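Local coordinates for SsDNA-binding protein essential for mitochondrial genome maintenance (Saccharomyces cerevisiae, PDB 6CQK) that binds single-stranded DNA preferentially and cooperatively, takes part in mitochondrial DNA replication and stimulates the PIF1 helicase, at residues Ser31-Pro36 against Gly40-Tyr45; Met6-Arg11 against Leu90-Lys95. All coordinates share one frame; numbering follows the deposited sequence.

Overall arrangement
From the N terminus, strand 3-20 supplies Met6-Arg11 and turns back antiparallel into strand 26-34; Ser31-Pro36 covers the end of that strand and the first loop residues. Contact 1 closes almost at once: only three residues separate it from Gly40-Tyr45, which runs into strand 43-49, making a hairpin. The chain then passes through helix 52-59 and strand 67-77 before strand 89-99 brings Leu90-Lys95 back to Met6-Arg11 as contact 2. Contact 1 is therefore nested inside the long loop closed by contact 2. Their centres lie about 11 Å apart, linked by backbone pairing of Ala33 with Arg11. One joins neighbouring strands edge to edge; the other meets in the interior through side chains of strands that are not neighbours.

Contact 1 of 2, residues Ser31-Pro36 against Gly40-Tyr45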
loop_
_atom_site.group_PDB
_atom_site.type_symbol
_atom_site.label_atom_id
_atom_site.label_comp_id
_atom_site.label_asym_id
_atom_site.label_seq_id
_atom_site.Cartn_x
_atom_site.Cartn_y
_atom_site.Cartn_z
ATOM N N SER A 31 18.181 9.501 -1.923
ATOM C CA SER A 31 17.988 8.464 -0.925
ATOM C C SER A 31 17.059 8.960 0.210
ATOM O O SER A 31 17.014 10.160 0.482
ATOM C CB SER A 31 19.324 8.005 -0.371
ATOM O OG SER A 31 20.060 9.134 0.059
ATOM N N ILE A 32 16.253 8.021 0.747
ATOM C CA ILE A 32 15.352 8.257 1.837
ATOM C C ILE A 32 15.922 7.481 3.024
ATOM O O ILE A 32 16.158 6.284 2.912
ATOM C CB ILE A 32 13.917 7.710 1.506
ATOM C CG1 ILE A 32 13.333 8.459 0.321
ATOM C CG2 ILE A 32 12.951 7.867 2.693
ATOM C CD1 ILE A 32 12.016 7.918 -0.153
ATOM N N ALA A 33 16.091 8.158 4.141
ATOM C CA ALA A 33 16.385 7.493 5.369
ATOM C C ALA A 33 15.081 7.241 6.075
ATOM O O ALA A 33 14.358 8.196 6.357
ATOM C CB ALA A 33 17.278 8.358 6.231
ATOM N N SER A 34 14.769 5.977 6.365
ATOM C CA SER A 34 13.522 5.608 7.018
ATOM C C SER A 34 13.943 4.836 8.212
ATOM O O SER A 34 14.610 3.812 8.114
ATOM C CB SER A 34 12.651 4.734 6.130
ATOM O OG SER A 34 11.642 4.048 6.823
ATOM N N GLN A 35 13.631 5.356 9.378
ATOM C CA GLN A 35 13.996 4.701 10.602
ATOM C C GLN A 35 12.811 4.638 11.477
ATOM O O GLN A 35 12.551 5.555 12.214
ATOM C CB GLN A 35 15.058 5.467 11.335
ATOM C CG GLN A 35 15.477 4.716 12.553
ATOM C CD GLN A 35 16.479 5.441 13.357
ATOM O OE1 GLN A 35 16.619 6.621 13.234
ATOM N NE2 GLN A 35 17.180 4.734 14.188
ATOM N N PRO A 36 12.110 3.523 11.432
ATOM C CA PRO A 36 10.890 3.238 12.162
ATOM C C PRO A 36 11.037 3.090 13.649
ATOM O O PRO A 36 10.050 3.168 14.326
ATOM C CB PRO A 36 10.476 1.896 11.594
ATOM C CG PRO A 36 11.210 1.748 10.339
ATOM C CD PRO A 36 12.494 2.403 10.584
ATOM N N GLY A 40 16.373 1.015 16.490
ATOM C CA GLY A 40 16.634 0.073 15.444
ATOM C C GLY A 40 17.314 0.815 14.326
ATOM O O GLY A 40 17.425 2.016 14.319
ATOM N N GLN A 41 17.732 0.103 13.313
ATOM C CA GLN A 41 18.430 0.750 12.237
ATOM C C GLN A 41 17.640 1.663 11.357
ATOM O O GLN A 41 16.445 1.762 11.396
ATOM C CB GLN A 41 19.167 -0.258 11.404
ATOM C CG GLN A 41 18.392 -0.756 10.234
ATOM C CD GLN A 41 17.302 -1.678 10.631
ATOM O OE1 GLN A 41 17.366 -2.315 11.641
ATOM N NE2 GLN A 41 16.292 -1.745 9.834
ATOM N N THR A 42 18.381 2.327 10.524
ATOM C CA THR A 42 17.864 3.289 9.632
ATOM C C THR A 42 18.110 2.692 8.294
ATOM O O THR A 42 19.201 2.350 7.928
ATOM C CB THR A 42 18.419 4.715 9.808
ATOM O OG1 THR A 42 18.400 5.358 8.550
ATOM C CG2 THR A 42 19.852 4.725 10.290
ATOM N N ASN A 43 16.997 2.484 7.602
ATOM C CA ASN A 43 16.987 1.902 6.298
ATOM C C ASN A 43 17.181 3.017 5.280
ATOM O O ASN A 43 16.352 3.924 5.203
ATOM C CB ASN A 43 15.667 1.175 6.087
ATOM C CG ASN A 43 15.437 0.120 7.134
ATOM O OD1 ASN A 43 16.169 -0.861 7.176
ATOM N ND2 ASN A 43 14.441 0.294 7.965
ATOM N N TRP A 44 18.238 2.896 4.474
ATOM C CA TRP A 44 18.482 3.829 3.381
ATOM C C TRP A 44 17.991 3.210 2.076
ATOM O O TRP A 44 18.302 2.042 1.794
ATOM C CB TRP A 44 19.971 4.098 3.287
ATOM C CG TRP A 44 20.411 4.895 4.442
ATOM C CD1 TRP A 44 20.816 4.454 5.675
ATOM C CD2 TRP A 44 20.434 6.317 4.493
ATOM N NE1 TRP A 44 21.108 5.537 6.485
ATOM C CE2 TRP A 44 20.902 6.691 5.776
ATOM C CE3 TRP A 44 20.125 7.322 3.557
ATOM C CZ2 TRP A 44 21.023 8.002 6.144
ATOM C CZ3 TRP A 44 20.304 8.649 3.919
ATOM C CH2 TRP A 44 20.741 8.980 5.187
ATOM N N TYR A 45 17.188 3.938 1.322
ATOM C CA TYR A 45 16.593 3.384 0.089
ATOM C C TYR A 45 16.871 4.370 -0.992
ATOM O O TYR A 45 16.642 5.575 -0.778
ATOM C CB TYR A 45 15.080 3.223 0.229
ATOM C CG TYR A 45 14.652 2.160 1.205
ATOM C CD1 TYR A 45 14.869 0.824 0.924
ATOM C CD2 TYR A 45 14.004 2.484 2.420
ATOM C CE1 TYR A 45 14.473 -0.184 1.848
ATOM C CE2 TYR A 45 13.634 1.494 3.344
ATOM C CZ TYR A 45 13.876 0.161 3.060
ATOM O OH TYR A 45 13.486 -0.865 3.873
#
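Ile32 and Tyr45 exchange two backbone hydrogen bonds, and Ser34 and Asn43 two more, the latter both of 2.8 Å (Ser34 N to Asn43 O, Asn43 N to Ser34 O). Between these hydrogen-bonded antiparallel pairs sits the non-hydrogen-bonded pair Ala33-Trp44, where the contact is CH-pi: Ala33 CB lies over one face of the indole, 3.7 Å from the centroid of the six-membered ring of Trp44. Ser31 OG comes to the edge of the same ring, 3.9 Å from Trp44 CZ3. On the other face of the sheet, Ser34 CB meets the edge of the Tyr45 ring, whose OH hydrogen-bonds Ser4 OG of the second subunit. Past the strand ends, Gln35 is extended through CG and CD (chi1 -176°, chi2 -177°) and crosses Thr42 obliquely, CB against CB. Its NE2 donates to Gly40 O at 2.7 Å, with the acceptor near the amide plane. Shortening Gln35 to alanine removes the amide and is likely to leave Gly40 O without this donor and the ends of the connecting loop less firmly tied. Asn43 OD1 accepts from Gln41 NE2 and from Asn76 N of the second subunit. The whole is an antiparallel hairpin joining the second and third strands of an OB fold, the fold of the single-strand binding protein family.

Contact 2 of 2, residues Met6-Arg11 against Leu90-Lys95; sequences MSIVGR and LSLVQK
Met6, Ile8 and Leu92 gather about the ring of Tyr45 from strand 43-49. Met6 SD lies over one face, 4.7 Å from the centroid of the Tyr45 ring; Ile8 CD1 is above the same face but offset toward the rim, and Leu92 CD1 stands obliquely to the ring. The place is the interior of an OB fold, the five-stranded barrel of this family. Strands 3-20 and 89-99 are not neighbours in its sheet, since strand 67-77 pairs with both, and side chains rather than backbones make the contact. It is small, burying 119 Å² in all, and even its closest backbone pair, Met6 and Leu92, stands 7.7 Å apart between CA atoms. Leu92 reaches inward with both methyls, one to each partner. Its CD2 is held against the root of the Met6 side chain, whereas CD1, placed anti to CA (chi2 173°), extends toward the tip of Ile8. Ile32 and Ile47 continue the apolar interior, the first against Ile8 and the second against Leu92. Met6 to Val9 also pair antiparallel with a strand of the second subunit, continuing the sheet across the interface, and Met6 packs on Met6 of that chain. The Met6 chain leaves with CG anti to N (chi1 -175°) and then bends, which carries the sulfur over the Tyr45 ring. Met6 CB lies 3.9 Å from Leu92 CD2, while Ile8 CD1 and Leu92 CD1 meet methyl to methyl at 4.4 Å.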
loop_
_atom_site.group_PDB
_atom_site.type_symbol
_atom_site.label_atom_id
_atom_site.label_comp_id
_atom_site.label_asym_id
_atom_site.label_seq_id
_atom_site.Cartn_x
_atom_site.Cartn_y
_atom_site.Cartn_z
ATOM N N MET A 6 6.905 -0.814 -3.419
ATOM C CA MET A 6 7.291 -0.397 -2.045
ATOM C C MET A 6 6.684 0.941 -1.675
ATOM O O MET A 6 6.586 1.837 -2.521
ATOM C CB MET A 6 8.774 -0.209 -1.986
ATOM C CG MET A 6 9.266 0.093 -0.585
ATOM S SD MET A 6 10.679 -0.897 -0.055
ATOM C CE MET A 6 10.396 -2.571 -0.512
ATOM N N SER A 7 6.220 1.061 -0.456
ATOM C CA SER A 7 5.766 2.352 0.053
ATOM C C SER A 7 6.675 2.662 1.214
ATOM O O SER A 7 6.904 1.800 2.037
ATOM C CB SER A 7 4.310 2.283 0.512
ATOM O OG SER A 7 3.518 1.601 -0.456
ATOM N N ILE A 8 7.209 3.879 1.242
ATOM C CA ILE A 8 8.119 4.314 2.267
ATOM C C ILE A 8 7.656 5.615 2.863
ATOM O O ILE A 8 7.240 6.522 2.166
ATOM C CB ILE A 8 9.458 4.556 1.644
ATOM C CG1 ILE A 8 10.029 3.249 1.111
ATOM C CG2 ILE A 8 10.438 5.154 2.664
ATOM C CD1 ILE A 8 10.944 3.479 -0.055
ATOM N N VAL A 9 7.706 5.709 4.173
ATOM C CA VAL A 9 7.710 6.990 4.830
ATOM C C VAL A 9 9.038 7.212 5.490
ATOM O O VAL A 9 9.506 6.374 6.313
ATOM C CB VAL A 9 6.620 7.107 5.887
ATOM C CG1 VAL A 9 6.768 8.419 6.661
ATOM C CG2 VAL A 9 5.285 7.138 5.205
ATOM N N GLY A 10 9.596 8.370 5.190
ATOM C CA GLY A 10 10.913 8.673 5.655
ATOM C C GLY A 10 11.373 10.029 5.259
ATOM O O GLY A 10 10.614 10.826 4.707
ATOM N N ARG A 11 12.636 10.315 5.541
ATOM C CA ARG A 11 13.147 11.643 5.315
ATOM C C ARG A 11 14.139 11.630 4.200
ATOM O O ARG A 11 14.905 10.682 4.049
ATOM C CB ARG A 11 13.784 12.202 6.590
ATOM C CG ARG A 11 12.812 13.057 7.403
ATOM C CD ARG A 11 12.990 12.954 8.858
ATOM N NE ARG A 11 12.279 11.727 9.222
ATOM C CZ ARG A 11 12.245 11.242 10.454
ATOM N NH1 ARG A 11 12.870 11.881 11.464
ATOM N NH2 ARG A 11 11.585 10.121 10.679
ATOM N N LEU A 90 18.730 -3.595 -5.430
ATOM C CA LEU A 90 17.350 -3.219 -5.444
ATOM C C LEU A 90 17.121 -1.893 -6.157
ATOM O O LEU A 90 17.648 -0.902 -5.737
ATOM C CB LEU A 90 16.881 -3.089 -4.028
ATOM C CG LEU A 90 15.438 -2.641 -3.811
ATOM C CD1 LEU A 90 14.421 -3.709 -4.208
ATOM C CD2 LEU A 90 15.265 -2.263 -2.350
ATOM N N SER A 91 16.295 -1.889 -7.205
ATOM C CA SER A 91 15.945 -0.698 -7.908
ATOM C C SER A 91 14.576 -0.322 -7.461
ATOM O O SER A 91 13.684 -1.171 -7.414
ATOM C CB SER A 91 15.877 -0.966 -9.376
ATOM O OG SER A 91 15.191 0.094 -9.995
ATOM N N LEU A 92 14.386 0.971 -7.212
ATOM C CA LEU A 92 13.132 1.525 -6.696
ATOM C C LEU A 92 12.835 2.736 -7.504
ATOM O O LEU A 92 13.517 3.770 -7.364
ATOM C CB LEU A 92 13.272 1.954 -5.288
ATOM C CG LEU A 92 13.300 0.872 -4.221
ATOM C CD1 LEU A 92 13.613 1.528 -2.899
ATOM C CD2 LEU A 92 11.991 0.122 -4.109
ATOM N N VAL A 93 11.876 2.592 -8.428
ATOM C CA VAL A 93 11.579 3.643 -9.373
ATOM C C VAL A 93 10.335 4.303 -8.942
ATOM O O VAL A 93 9.310 3.633 -8.752
ATOM C CB VAL A 93 11.430 3.083 -10.774
ATOM C CG1 VAL A 93 10.950 4.172 -11.700
ATOM C CG2 VAL A 93 12.780 2.552 -11.229
ATOM N N GLN A 94 10.427 5.604 -8.701
ATOM C CA GLN A 94 9.349 6.356 -8.052
ATOM C C GLN A 94 8.083 6.412 -8.905
ATOM O O GLN A 94 8.173 6.632 -10.068
ATOM C CB GLN A 94 9.835 7.764 -7.737
ATOM C CG GLN A 94 8.800 8.628 -7.063
ATOM C CD GLN A 94 9.337 9.960 -6.586
ATOM O OE1 GLN A 94 10.411 10.037 -5.992
ATOM N NE2 GLN A 94 8.597 11.014 -6.849
ATOM N N LYS A 95 6.919 6.151 -8.312
ATOM C CA LYS A 95 5.610 6.269 -8.971
ATOM C C LYS A 95 4.768 7.409 -8.435
ATOM O O LYS A 95 3.932 7.957 -9.110
ATOM C CB LYS A 95 4.893 4.921 -8.871
ATOM C CG LYS A 95 5.472 3.835 -9.771
ATOM C CD LYS A 95 5.935 4.472 -11.113
ATOM C CE LYS A 95 6.804 3.623 -12.034
ATOM N NZ LYS A 95 7.714 4.399 -12.928
#